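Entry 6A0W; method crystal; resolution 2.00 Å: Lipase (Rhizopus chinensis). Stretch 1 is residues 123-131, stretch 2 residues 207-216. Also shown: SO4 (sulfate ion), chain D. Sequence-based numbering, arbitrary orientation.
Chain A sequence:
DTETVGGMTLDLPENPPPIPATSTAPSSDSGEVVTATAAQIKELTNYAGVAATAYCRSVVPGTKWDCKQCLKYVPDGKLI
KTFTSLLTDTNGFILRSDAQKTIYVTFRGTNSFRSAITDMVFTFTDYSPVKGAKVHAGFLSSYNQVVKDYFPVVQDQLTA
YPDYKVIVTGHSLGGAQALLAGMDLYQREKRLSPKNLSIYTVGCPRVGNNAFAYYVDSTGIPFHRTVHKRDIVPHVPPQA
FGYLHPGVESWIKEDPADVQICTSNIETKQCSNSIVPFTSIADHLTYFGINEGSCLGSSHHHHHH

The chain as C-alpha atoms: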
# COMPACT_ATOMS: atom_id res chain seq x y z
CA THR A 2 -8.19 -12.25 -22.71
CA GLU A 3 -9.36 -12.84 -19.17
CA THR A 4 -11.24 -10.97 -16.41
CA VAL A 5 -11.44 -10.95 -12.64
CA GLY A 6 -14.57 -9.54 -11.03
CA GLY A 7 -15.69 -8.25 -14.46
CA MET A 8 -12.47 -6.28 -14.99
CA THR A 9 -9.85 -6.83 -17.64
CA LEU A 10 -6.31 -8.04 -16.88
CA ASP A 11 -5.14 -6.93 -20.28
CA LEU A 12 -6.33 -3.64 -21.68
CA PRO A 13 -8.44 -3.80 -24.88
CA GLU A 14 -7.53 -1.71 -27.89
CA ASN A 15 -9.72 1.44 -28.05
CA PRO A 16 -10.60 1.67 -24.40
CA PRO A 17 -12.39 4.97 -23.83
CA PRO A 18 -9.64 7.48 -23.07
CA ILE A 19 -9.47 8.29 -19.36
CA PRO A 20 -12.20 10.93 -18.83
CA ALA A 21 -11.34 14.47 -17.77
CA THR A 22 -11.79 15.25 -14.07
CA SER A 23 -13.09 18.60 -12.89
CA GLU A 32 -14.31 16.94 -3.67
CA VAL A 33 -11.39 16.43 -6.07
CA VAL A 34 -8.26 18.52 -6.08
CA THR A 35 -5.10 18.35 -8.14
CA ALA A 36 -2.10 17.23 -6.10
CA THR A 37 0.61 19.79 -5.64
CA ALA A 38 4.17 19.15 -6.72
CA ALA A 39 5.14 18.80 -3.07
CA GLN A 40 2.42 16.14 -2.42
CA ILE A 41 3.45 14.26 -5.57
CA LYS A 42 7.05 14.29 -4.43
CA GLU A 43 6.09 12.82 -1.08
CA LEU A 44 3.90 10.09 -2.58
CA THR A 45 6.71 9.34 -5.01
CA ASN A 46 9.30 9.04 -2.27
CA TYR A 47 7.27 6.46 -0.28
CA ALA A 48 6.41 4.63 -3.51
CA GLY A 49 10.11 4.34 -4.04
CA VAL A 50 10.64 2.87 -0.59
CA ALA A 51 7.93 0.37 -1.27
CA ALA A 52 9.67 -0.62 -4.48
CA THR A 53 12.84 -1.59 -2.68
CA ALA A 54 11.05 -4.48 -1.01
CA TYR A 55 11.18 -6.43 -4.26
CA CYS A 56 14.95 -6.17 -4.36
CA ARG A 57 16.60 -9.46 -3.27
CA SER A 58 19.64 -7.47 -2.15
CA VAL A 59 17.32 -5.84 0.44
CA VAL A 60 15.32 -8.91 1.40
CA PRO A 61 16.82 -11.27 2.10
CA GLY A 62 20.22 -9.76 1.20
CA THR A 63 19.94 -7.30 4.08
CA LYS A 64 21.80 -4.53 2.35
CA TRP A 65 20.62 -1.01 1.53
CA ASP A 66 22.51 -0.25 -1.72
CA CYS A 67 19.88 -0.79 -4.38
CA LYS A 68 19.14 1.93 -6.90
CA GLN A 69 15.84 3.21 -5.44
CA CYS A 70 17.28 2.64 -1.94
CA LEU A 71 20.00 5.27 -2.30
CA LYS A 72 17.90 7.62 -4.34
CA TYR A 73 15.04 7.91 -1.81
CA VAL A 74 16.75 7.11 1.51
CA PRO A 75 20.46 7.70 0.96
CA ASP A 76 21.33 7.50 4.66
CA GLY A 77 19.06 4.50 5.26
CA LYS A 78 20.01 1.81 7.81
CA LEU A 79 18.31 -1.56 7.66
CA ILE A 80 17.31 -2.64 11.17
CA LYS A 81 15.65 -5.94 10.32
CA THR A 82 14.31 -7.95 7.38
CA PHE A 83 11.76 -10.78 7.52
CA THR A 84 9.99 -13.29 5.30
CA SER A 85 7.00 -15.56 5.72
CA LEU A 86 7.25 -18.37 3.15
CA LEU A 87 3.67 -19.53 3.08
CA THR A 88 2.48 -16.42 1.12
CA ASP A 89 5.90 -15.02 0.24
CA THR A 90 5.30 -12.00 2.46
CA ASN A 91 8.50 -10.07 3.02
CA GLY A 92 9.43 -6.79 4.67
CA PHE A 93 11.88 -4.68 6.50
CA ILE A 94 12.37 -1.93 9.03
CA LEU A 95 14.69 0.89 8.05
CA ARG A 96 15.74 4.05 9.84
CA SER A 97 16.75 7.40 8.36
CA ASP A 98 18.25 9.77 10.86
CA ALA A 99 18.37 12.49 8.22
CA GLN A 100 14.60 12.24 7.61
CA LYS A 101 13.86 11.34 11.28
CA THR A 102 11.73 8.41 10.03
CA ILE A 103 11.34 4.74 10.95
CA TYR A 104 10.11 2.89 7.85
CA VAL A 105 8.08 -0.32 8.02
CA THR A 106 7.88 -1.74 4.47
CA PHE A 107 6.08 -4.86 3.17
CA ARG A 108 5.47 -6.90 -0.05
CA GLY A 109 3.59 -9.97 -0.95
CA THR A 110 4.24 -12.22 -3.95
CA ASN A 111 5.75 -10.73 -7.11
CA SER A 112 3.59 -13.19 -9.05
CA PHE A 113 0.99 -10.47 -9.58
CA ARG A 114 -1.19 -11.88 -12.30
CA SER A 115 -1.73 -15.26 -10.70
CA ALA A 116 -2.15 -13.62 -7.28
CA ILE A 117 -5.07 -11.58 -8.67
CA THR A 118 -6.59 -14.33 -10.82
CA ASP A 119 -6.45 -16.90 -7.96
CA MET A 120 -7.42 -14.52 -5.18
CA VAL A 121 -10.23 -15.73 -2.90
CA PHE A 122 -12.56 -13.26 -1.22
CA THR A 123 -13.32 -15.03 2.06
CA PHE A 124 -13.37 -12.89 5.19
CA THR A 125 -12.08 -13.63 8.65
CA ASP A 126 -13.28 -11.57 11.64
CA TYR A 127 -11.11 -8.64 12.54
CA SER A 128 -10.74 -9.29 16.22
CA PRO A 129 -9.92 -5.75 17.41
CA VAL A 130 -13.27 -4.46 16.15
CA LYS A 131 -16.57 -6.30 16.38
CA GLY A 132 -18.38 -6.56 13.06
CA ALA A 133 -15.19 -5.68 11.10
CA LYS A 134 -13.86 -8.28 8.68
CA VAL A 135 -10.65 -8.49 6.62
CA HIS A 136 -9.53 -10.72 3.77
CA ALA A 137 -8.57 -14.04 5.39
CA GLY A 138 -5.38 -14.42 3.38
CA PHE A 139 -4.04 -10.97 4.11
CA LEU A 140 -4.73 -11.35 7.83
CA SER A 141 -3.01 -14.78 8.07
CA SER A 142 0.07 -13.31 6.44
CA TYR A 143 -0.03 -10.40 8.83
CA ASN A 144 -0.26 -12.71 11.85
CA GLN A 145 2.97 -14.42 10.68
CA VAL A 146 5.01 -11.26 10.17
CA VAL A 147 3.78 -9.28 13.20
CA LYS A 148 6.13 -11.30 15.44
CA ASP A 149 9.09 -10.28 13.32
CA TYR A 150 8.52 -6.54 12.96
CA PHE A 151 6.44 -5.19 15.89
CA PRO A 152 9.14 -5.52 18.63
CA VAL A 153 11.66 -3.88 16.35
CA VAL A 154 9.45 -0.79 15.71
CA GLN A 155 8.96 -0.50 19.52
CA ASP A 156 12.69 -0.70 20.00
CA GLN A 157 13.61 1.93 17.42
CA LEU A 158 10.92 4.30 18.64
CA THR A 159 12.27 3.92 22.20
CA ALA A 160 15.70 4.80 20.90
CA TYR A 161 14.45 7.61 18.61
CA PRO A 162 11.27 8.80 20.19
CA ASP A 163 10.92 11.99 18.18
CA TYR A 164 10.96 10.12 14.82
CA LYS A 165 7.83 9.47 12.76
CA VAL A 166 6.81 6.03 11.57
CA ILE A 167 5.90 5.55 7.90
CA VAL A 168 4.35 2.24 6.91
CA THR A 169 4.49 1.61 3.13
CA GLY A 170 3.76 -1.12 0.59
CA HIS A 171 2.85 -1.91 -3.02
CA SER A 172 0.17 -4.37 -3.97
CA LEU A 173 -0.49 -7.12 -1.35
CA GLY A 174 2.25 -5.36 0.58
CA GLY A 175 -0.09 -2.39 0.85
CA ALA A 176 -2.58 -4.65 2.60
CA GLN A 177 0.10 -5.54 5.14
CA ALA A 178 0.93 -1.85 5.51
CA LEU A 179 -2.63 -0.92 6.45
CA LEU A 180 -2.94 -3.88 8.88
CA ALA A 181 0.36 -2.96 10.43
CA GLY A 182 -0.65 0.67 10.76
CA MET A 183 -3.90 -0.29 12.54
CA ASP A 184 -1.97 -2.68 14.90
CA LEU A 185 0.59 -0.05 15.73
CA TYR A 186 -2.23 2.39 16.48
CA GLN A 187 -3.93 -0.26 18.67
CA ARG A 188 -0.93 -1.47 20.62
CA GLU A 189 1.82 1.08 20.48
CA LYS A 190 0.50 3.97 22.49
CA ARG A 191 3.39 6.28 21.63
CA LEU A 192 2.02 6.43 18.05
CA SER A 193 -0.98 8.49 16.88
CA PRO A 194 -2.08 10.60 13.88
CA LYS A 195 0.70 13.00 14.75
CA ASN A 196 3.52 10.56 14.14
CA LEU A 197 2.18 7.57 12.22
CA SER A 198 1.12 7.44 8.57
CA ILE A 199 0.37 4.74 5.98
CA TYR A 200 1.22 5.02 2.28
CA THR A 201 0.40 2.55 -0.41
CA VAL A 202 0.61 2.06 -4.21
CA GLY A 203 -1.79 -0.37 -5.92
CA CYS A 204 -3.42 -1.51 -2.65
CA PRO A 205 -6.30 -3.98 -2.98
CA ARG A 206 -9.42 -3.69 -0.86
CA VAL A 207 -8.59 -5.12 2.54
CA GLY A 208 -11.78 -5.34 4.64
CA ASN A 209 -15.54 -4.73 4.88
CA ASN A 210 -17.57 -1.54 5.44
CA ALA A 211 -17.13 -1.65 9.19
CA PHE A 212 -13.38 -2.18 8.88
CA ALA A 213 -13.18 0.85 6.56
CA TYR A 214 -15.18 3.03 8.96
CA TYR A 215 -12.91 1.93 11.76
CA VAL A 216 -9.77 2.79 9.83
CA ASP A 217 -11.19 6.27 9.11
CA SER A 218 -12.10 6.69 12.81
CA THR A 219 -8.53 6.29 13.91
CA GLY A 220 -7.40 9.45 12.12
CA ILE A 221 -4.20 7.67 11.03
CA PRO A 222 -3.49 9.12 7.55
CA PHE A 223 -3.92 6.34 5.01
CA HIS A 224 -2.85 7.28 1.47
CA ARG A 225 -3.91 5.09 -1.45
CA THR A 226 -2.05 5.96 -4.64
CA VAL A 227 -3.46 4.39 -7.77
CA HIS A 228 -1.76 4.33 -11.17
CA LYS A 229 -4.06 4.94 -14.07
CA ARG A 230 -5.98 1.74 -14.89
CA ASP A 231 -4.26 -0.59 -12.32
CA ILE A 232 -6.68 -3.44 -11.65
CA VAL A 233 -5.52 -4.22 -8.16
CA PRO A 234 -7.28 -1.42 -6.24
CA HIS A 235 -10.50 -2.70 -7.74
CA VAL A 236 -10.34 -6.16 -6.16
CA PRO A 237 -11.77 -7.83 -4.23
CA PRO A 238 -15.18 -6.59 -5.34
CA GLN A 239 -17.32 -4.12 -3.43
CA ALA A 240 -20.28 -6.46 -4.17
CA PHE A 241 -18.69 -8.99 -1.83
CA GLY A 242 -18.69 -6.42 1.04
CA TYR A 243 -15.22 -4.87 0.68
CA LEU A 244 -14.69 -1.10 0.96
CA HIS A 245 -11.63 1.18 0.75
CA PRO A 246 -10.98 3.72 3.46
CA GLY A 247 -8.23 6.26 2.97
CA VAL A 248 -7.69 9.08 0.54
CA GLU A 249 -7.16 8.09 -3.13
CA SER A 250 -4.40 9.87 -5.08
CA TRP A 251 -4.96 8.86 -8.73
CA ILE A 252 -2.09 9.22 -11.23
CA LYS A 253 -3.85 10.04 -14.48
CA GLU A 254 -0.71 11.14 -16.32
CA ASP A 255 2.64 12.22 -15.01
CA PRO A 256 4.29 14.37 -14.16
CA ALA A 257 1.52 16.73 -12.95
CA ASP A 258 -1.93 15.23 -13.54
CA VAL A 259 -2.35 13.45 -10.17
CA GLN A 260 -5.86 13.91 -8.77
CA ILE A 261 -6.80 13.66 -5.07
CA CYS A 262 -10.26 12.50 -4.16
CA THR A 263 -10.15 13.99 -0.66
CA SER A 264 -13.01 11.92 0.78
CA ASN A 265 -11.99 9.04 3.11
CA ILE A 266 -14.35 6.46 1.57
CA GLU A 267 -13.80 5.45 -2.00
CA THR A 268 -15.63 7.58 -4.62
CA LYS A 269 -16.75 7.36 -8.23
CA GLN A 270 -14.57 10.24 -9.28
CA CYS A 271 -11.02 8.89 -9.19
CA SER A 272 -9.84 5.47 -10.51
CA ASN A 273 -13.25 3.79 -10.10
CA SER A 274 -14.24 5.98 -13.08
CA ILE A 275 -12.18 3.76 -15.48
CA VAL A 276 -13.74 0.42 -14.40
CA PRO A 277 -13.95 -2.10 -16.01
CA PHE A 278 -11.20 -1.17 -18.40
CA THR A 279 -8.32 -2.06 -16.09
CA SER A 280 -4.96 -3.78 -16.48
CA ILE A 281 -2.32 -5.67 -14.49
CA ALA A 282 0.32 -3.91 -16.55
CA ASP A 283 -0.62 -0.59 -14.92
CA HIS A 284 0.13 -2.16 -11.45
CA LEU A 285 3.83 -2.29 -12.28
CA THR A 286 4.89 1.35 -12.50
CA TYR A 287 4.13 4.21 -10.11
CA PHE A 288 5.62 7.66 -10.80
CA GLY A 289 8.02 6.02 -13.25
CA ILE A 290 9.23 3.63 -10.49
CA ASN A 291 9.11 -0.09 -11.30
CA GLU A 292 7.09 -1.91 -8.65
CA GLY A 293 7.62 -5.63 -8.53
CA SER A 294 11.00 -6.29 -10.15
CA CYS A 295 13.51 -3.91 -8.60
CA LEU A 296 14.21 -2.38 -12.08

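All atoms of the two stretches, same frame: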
# COMPACT_ATOMS: atom_id res chain seq x y z
N THR A 123 -12.86 -14.69 0.72
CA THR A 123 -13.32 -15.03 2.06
C THR A 123 -12.78 -14.09 3.14
O THR A 123 -11.58 -13.86 3.25
CB THR A 123 -12.86 -16.46 2.39
OG1 THR A 123 -13.16 -17.30 1.29
CG2 THR A 123 -13.54 -17.01 3.62
N PHE A 124 -13.68 -13.68 4.03
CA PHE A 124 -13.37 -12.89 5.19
C PHE A 124 -13.01 -13.74 6.38
O PHE A 124 -13.49 -14.85 6.49
CB PHE A 124 -14.62 -12.09 5.58
CG PHE A 124 -14.89 -10.92 4.70
CD1 PHE A 124 -13.96 -9.89 4.61
CD2 PHE A 124 -16.10 -10.79 4.03
CE1 PHE A 124 -14.25 -8.76 3.86
CE2 PHE A 124 -16.37 -9.67 3.27
CZ PHE A 124 -15.45 -8.65 3.20
N THR A 125 -12.20 -13.20 7.27
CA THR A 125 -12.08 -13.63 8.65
C THR A 125 -12.51 -12.42 9.48
O THR A 125 -12.34 -11.30 9.04
CB THR A 125 -10.61 -13.86 9.04
OG1 THR A 125 -10.00 -14.77 8.13
CG2 THR A 125 -10.50 -14.42 10.46
N ASP A 126 -12.98 -12.65 10.71
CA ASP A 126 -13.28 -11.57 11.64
C ASP A 126 -12.02 -10.81 11.99
O ASP A 126 -10.98 -11.41 12.23
CB ASP A 126 -13.91 -12.09 12.93
CG ASP A 126 -15.36 -12.50 12.74
OD1 ASP A 126 -15.91 -12.33 11.62
OD2 ASP A 126 -15.96 -12.98 13.72
N TYR A 127 -12.15 -9.49 12.06
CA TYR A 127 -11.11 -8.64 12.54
C TYR A 127 -11.27 -8.44 14.04
O TYR A 127 -12.11 -7.66 14.52
CB TYR A 127 -11.12 -7.32 11.76
CG TYR A 127 -9.93 -6.41 12.03
CD1 TYR A 127 -8.60 -6.80 11.74
CD2 TYR A 127 -10.12 -5.15 12.56
CE1 TYR A 127 -7.52 -5.97 12.06
CE2 TYR A 127 -9.05 -4.29 12.82
CZ TYR A 127 -7.76 -4.67 12.54
OH TYR A 127 -6.72 -3.79 12.87
N SER A 128 -10.42 -9.09 14.81
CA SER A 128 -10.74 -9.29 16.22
C SER A 128 -10.70 -7.99 17.05
O SER A 128 -11.57 -7.78 17.88
CB SER A 128 -9.94 -10.45 16.81
OG SER A 128 -8.76 -9.98 17.40
N PRO A 129 -9.90 -7.00 16.63
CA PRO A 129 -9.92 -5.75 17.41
C PRO A 129 -11.22 -4.96 17.34
O PRO A 129 -11.40 -4.02 18.12
CB PRO A 129 -8.76 -4.94 16.82
CG PRO A 129 -7.83 -5.98 16.25
CD PRO A 129 -8.72 -7.07 15.75
N VAL A 130 -12.10 -5.27 16.39
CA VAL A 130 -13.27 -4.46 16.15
C VAL A 130 -14.45 -5.32 15.72
O VAL A 130 -14.52 -5.80 14.58
CB VAL A 130 -13.03 -3.40 15.03
CG1 VAL A 130 -14.23 -2.50 14.90
CG2 VAL A 130 -11.76 -2.60 15.27
N LYS A 131 -15.46 -5.38 16.58
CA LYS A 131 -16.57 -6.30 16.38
C LYS A 131 -17.32 -5.87 15.15
O LYS A 131 -17.64 -4.70 14.98
CB LYS A 131 -17.51 -6.29 17.59
CG LYS A 131 -17.91 -7.68 18.06
CD LYS A 131 -19.37 -7.75 18.47
CE LYS A 131 -19.67 -9.03 19.23
NZ LYS A 131 -20.86 -8.84 20.10
N VAL A 207 -9.09 -4.33 1.44
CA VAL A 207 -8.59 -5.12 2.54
C VAL A 207 -9.66 -5.67 3.48
O VAL A 207 -9.55 -6.82 3.94
CB VAL A 207 -7.58 -4.32 3.35
CG1 VAL A 207 -7.18 -5.08 4.60
CG2 VAL A 207 -6.38 -3.98 2.49
N GLY A 208 -10.71 -4.90 3.75
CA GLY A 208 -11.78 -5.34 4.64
C GLY A 208 -13.16 -4.87 4.25
O GLY A 208 -13.30 -4.20 3.24
N ASN A 209 -14.14 -5.11 5.12
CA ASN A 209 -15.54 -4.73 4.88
C ASN A 209 -15.87 -3.29 5.29
O ASN A 209 -15.00 -2.52 5.74
CB ASN A 209 -16.52 -5.71 5.55
CG ASN A 209 -16.54 -5.61 7.07
OD1 ASN A 209 -15.62 -5.10 7.72
ND2 ASN A 209 -17.57 -6.20 7.66
N ASN A 210 -17.14 -2.90 5.11
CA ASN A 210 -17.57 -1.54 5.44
C ASN A 210 -17.16 -1.12 6.83
O ASN A 210 -16.44 -0.11 7.03
CB ASN A 210 -19.08 -1.38 5.31
CG ASN A 210 -19.52 -1.44 3.88
OD1 ASN A 210 -18.86 -2.06 3.06
ND2 ASN A 210 -20.58 -0.74 3.56
N ALA A 211 -17.42 -1.99 7.80
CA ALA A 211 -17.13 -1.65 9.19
C ALA A 211 -15.63 -1.49 9.47
O ALA A 211 -15.21 -0.67 10.29
CB ALA A 211 -17.78 -2.68 10.13
N PHE A 212 -14.82 -2.30 8.78
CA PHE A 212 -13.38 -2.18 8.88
C PHE A 212 -12.93 -0.80 8.35
O PHE A 212 -12.13 -0.12 8.98
CB PHE A 212 -12.67 -3.32 8.12
CG PHE A 212 -11.18 -3.13 7.99
CD1 PHE A 212 -10.33 -3.39 9.05
CD2 PHE A 212 -10.62 -2.73 6.79
CE1 PHE A 212 -8.97 -3.21 8.94
CE2 PHE A 212 -9.26 -2.52 6.67
CZ PHE A 212 -8.43 -2.81 7.73
N ALA A 213 -13.48 -0.42 7.22
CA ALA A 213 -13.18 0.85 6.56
C ALA A 213 -13.59 2.05 7.43
O ALA A 213 -12.79 2.96 7.63
CB ALA A 213 -13.87 0.90 5.20
N TYR A 214 -14.77 1.97 8.05
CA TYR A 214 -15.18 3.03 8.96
C TYR A 214 -14.27 3.12 10.16
O TYR A 214 -13.92 4.21 10.62
CB TYR A 214 -16.63 2.86 9.42
CG TYR A 214 -17.61 2.69 8.29
CD1 TYR A 214 -17.44 3.35 7.08
CD2 TYR A 214 -18.75 1.92 8.45
CE1 TYR A 214 -18.37 3.21 6.04
CE2 TYR A 214 -19.68 1.77 7.45
CZ TYR A 214 -19.47 2.39 6.23
OH TYR A 214 -20.39 2.21 5.22
N TYR A 215 -13.85 1.95 10.66
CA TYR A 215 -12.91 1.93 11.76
C TYR A 215 -11.59 2.61 11.38
O TYR A 215 -11.01 3.38 12.14
CB TYR A 215 -12.65 0.47 12.24
CG TYR A 215 -11.49 0.39 13.21
CD1 TYR A 215 -11.58 0.91 14.48
CD2 TYR A 215 -10.27 -0.13 12.81
CE1 TYR A 215 -10.48 0.94 15.34
CE2 TYR A 215 -9.17 -0.06 13.63
CZ TYR A 215 -9.27 0.44 14.90
OH TYR A 215 -8.16 0.42 15.72
N VAL A 216 -11.05 2.23 10.24
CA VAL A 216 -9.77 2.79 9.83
C VAL A 216 -9.85 4.33 9.78
O VAL A 216 -8.99 5.05 10.31
CB VAL A 216 -9.38 2.25 8.44
CG1 VAL A 216 -8.25 3.09 7.86
CG2 VAL A 216 -8.93 0.80 8.55
S SO4 D . -23.41 0.53 6.59
O1 SO4 D . -22.32 -0.43 6.27
O2 SO4 D . -24.55 0.39 5.65
O3 SO4 D . -23.86 0.25 7.97
O4 SO4 D . -22.97 1.95 6.56

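No hydrogen bond crosses between these stretches; 323 Å² of surface, summed over both sides, is buried by packing, most of it on aromatic residues. Stretch 2 supplies a loop that turns into a helix, and stretch 1 lays F124, Y127 and V130 along it.

The CA-to-CB bond of V207 points away from stretch 1, and the residue adds almost nothing. At G208 the backbone itself is the surface: F124 CE1 lies 4.1 Å from G208 C. A CB here would fall 2.4 Å from F212 CD2, so glycine leaves room for a ring of its own stretch.

N209 does two jobs. Its OD1 accepts from F212 N at 3.1 Å, capping the helix, while its CB sits 3.9 Å from F124 CZ. The chi1 p rotamer thus serves the cap and still presents aliphatic carbon to the phenylalanine, whose CE1 is also 3.9 Å from N209 N.

N210 takes no part in the contact; A211 faces stretch 1 but stays small and distant. F212 leaves the backbone sideways, yet with chi1 t its ring end comes nearer and directs an edge at the face of Y127. The ring centroids are 5.2 Å apart and the planes stand at 85°, with Y127 CD2 and F212 CD1 3.9 Å apart. Y127 is buried, but its OH is hydrogen-bonded elsewhere in the structure, so its polar end is satisfied.

A213 and Y214 do not reach stretch 1; Y214 OH instead donates to sulfate O4 at 2.9 Å. One helical turn beyond A211, Y215 offers a ring face to V130: V130 CG2 stands 3.5 Å from the Y215 ring centroid, 9° off the normal, a CH-pi contact. The type I turn from Y127 to V130, closed by V130 N to Y127 O at 3.0 Å, brings both side chains to the helix. There, methyl meets face and edge meets face.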